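Local coordinates for glycosyl hydrolases family 2, sugar binding domain protein (Bacteroides uniformis str. 3978 T3 ii, PDB 6D1P) that acts as a gut bacterial beta-glucuronidase of glycoside hydrolase family 2, probably cleaving O-glycosidic bonds that link glucuronic acid to its partner, at residues S44-V48 / M49-T53. Residues are numbered along the deposited sequence; the frame is centred on the assembly and turned at random.
Sequences SIWEV and MRPIT. With NA (sodium ion), chain L.
Met49 closes the last turn of the short helix 45-49, its N donating to Ile45 O at 3.0 Å and, weakly, to Trp46 O. With CG anti to its carbonyl carbon (chi1 -69°), Met49 runs alongside Ile45, CG 4.1 Å from Ile45 CD1, and both pack on Ala165 of strand 162-169, laying the helix against the antiparallel sheet. Arg50 then leaves helical geometry after a weak hydrogen bond from its N to Trp46 O. Its CB sits over one face of the Trp46 indole, a CH-pi contact 3.8 Å from the six-membered ring centroid. Chi1 of 77° turns CG between backbone N and carbonyl carbon, and the extended chain carries the guanidinium alongside Glu47, whose CG covers one face. Glu47 OE2 lies well out of that plane, 3.6 Å from Arg50 NH2, so this salt bridge is purely electrostatic; one water joins both atoms. Glu47 OE1 accepts from Gly43 N and pairs with Arg172 of the second subunit. Pro51 CD packs 3.9 Å from Trp46 CH2. Ser44 OG caps Glu47 N while binding a sodium ion shared with Asp434 O of the second subunit. Arg50 NH1 salt-bridges Asp434 OD1 and hydrogen-bonds Gly433 O there, so ion and charge pairing tie this helix into the dimer interface.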
loop_
_atom_site.group_PDB
_atom_site.type_symbol
_atom_site.label_atom_id
_atom_site.label_comp_id
_atom_site.label_asym_id
_atom_site.label_seq_id
_atom_site.Cartn_x
_atom_site.Cartn_y
_atom_site.Cartn_z
ATOM N N SER A 44 -18.315 3.246 0.290
ATOM C CA SER A 44 -19.574 2.891 -0.362
ATOM C C SER A 44 -19.527 3.514 -1.743
ATOM O O SER A 44 -18.691 4.383 -2.009
ATOM C CB SER A 44 -20.798 3.405 0.396
ATOM O OG SER A 44 -20.808 4.820 0.402
ATOM N N ILE A 45 -20.428 3.067 -2.626
ATOM C CA ILE A 45 -20.476 3.684 -3.950
ATOM C C ILE A 45 -20.915 5.138 -3.828
ATOM O O ILE A 45 -20.506 5.992 -4.632
ATOM C CB ILE A 45 -21.383 2.876 -4.903
ATOM C CG1 ILE A 45 -21.373 3.482 -6.303
ATOM C CG2 ILE A 45 -22.817 2.814 -4.396
ATOM C CD1 ILE A 45 -19.998 3.665 -6.894
ATOM N N TRP A 46 -21.718 5.458 -2.802
ATOM C CA TRP A 46 -22.074 6.852 -2.567
ATOM C C TRP A 46 -20.833 7.689 -2.298
ATOM O O TRP A 46 -20.679 8.784 -2.858
ATOM C CB TRP A 46 -23.062 6.974 -1.409
ATOM C CG TRP A 46 -23.269 8.401 -0.973
ATOM C CD1 TRP A 46 -23.008 8.929 0.261
ATOM C CD2 TRP A 46 -23.734 9.492 -1.784
ATOM N NE1 TRP A 46 -23.289 10.281 0.270
ATOM C CE2 TRP A 46 -23.741 10.648 -0.969
ATOM C CE3 TRP A 46 -24.152 9.603 -3.116
ATOM C CZ2 TRP A 46 -24.153 11.895 -1.440
ATOM C CZ3 TRP A 46 -24.556 10.838 -3.585
ATOM C CH2 TRP A 46 -24.551 11.977 -2.746
ATOM N N GLU A 47 -19.927 7.179 -1.458
ATOM C CA GLU A 47 -18.704 7.909 -1.159
ATOM C C GLU A 47 -17.870 8.153 -2.417
ATOM O O GLU A 47 -17.134 9.147 -2.494
ATOM C CB GLU A 47 -17.888 7.156 -0.108
ATOM C CG GLU A 47 -16.955 8.070 0.672
ATOM C CD GLU A 47 -15.980 7.318 1.559
ATOM O OE1 GLU A 47 -15.306 6.381 1.054
ATOM O OE2 GLU A 47 -15.884 7.671 2.763
ATOM N N VAL A 48 -17.979 7.273 -3.411
ATOM C CA VAL A 48 -17.269 7.488 -4.669
ATOM C C VAL A 48 -17.953 8.576 -5.477
ATOM O O VAL A 48 -17.294 9.357 -6.174
ATOM C CB VAL A 48 -17.194 6.165 -5.457
ATOM C CG1 VAL A 48 -16.637 6.374 -6.892
ATOM C CG2 VAL A 48 -16.374 5.139 -4.691
ATOM N N MET A 49 -19.272 8.641 -5.391
ATOM C CA MET A 49 -20.082 9.497 -6.243
ATOM C C MET A 49 -20.403 10.847 -5.613
ATOM O O MET A 49 -20.801 11.766 -6.333
ATOM C CB MET A 49 -21.388 8.767 -6.592
ATOM C CG MET A 49 -21.193 7.568 -7.531
ATOM S SD MET A 49 -20.634 8.194 -9.106
ATOM C CE MET A 49 -20.257 6.703 -10.029
ATOM N N ARG A 50 -20.227 10.996 -4.301
ATOM C CA ARG A 50 -20.732 12.172 -3.607
ATOM C C ARG A 50 -20.001 13.438 -4.060
ATOM O O ARG A 50 -18.872 13.375 -4.548
ATOM C CB ARG A 50 -20.601 11.985 -2.098
ATOM C CG ARG A 50 -19.204 12.173 -1.538
ATOM C CD ARG A 50 -19.260 12.055 -0.025
ATOM N NE ARG A 50 -17.967 11.736 0.568
ATOM C CZ ARG A 50 -17.817 11.437 1.847
ATOM N NH1 ARG A 50 -18.876 11.429 2.642
ATOM N NH2 ARG A 50 -16.623 11.140 2.331
ATOM N N PRO A 51 -20.636 14.603 -3.915
ATOM C CA PRO A 51 -20.039 15.852 -4.401
ATOM C C PRO A 51 -19.128 16.511 -3.374
ATOM O O PRO A 51 -19.179 16.229 -2.177
ATOM C CB PRO A 51 -21.266 16.727 -4.668
ATOM C CG PRO A 51 -22.242 16.282 -3.623
ATOM C CD PRO A 51 -21.988 14.822 -3.367
ATOM N N ILE A 52 -18.281 17.405 -3.874
ATOM C CA ILE A 52 -17.356 18.165 -3.037
ATOM C C ILE A 52 -18.077 19.416 -2.546
ATOM O O ILE A 52 -18.515 20.239 -3.355
ATOM C CB ILE A 52 -16.088 18.538 -3.820
ATOM C CG1 ILE A 52 -15.523 17.313 -4.547
ATOM C CG2 ILE A 52 -15.061 19.167 -2.897
ATOM C CD1 ILE A 52 -14.906 16.269 -3.645
ATOM N N THR A 53 -18.207 19.569 -1.226
ATOM C CA THR A 53 -18.948 20.717 -0.712
ATOM C C THR A 53 -18.072 21.949 -0.583
ATOM O O THR A 53 -18.588 23.069 -0.629
ATOM C CB THR A 53 -19.602 20.416 0.645
ATOM O OG1 THR A 53 -18.623 20.420 1.696
ATOM C CG2 THR A 53 -20.318 19.083 0.614
HETATM NA NA NA L . -22.640 5.429 2.266
HETATM O O HOH W 1 -16.497 9.512 4.781
HETATM O O HOH W 2 -15.656 11.906 -1.197
HETATM O O HOH W 3 -24.687 4.448 1.355
#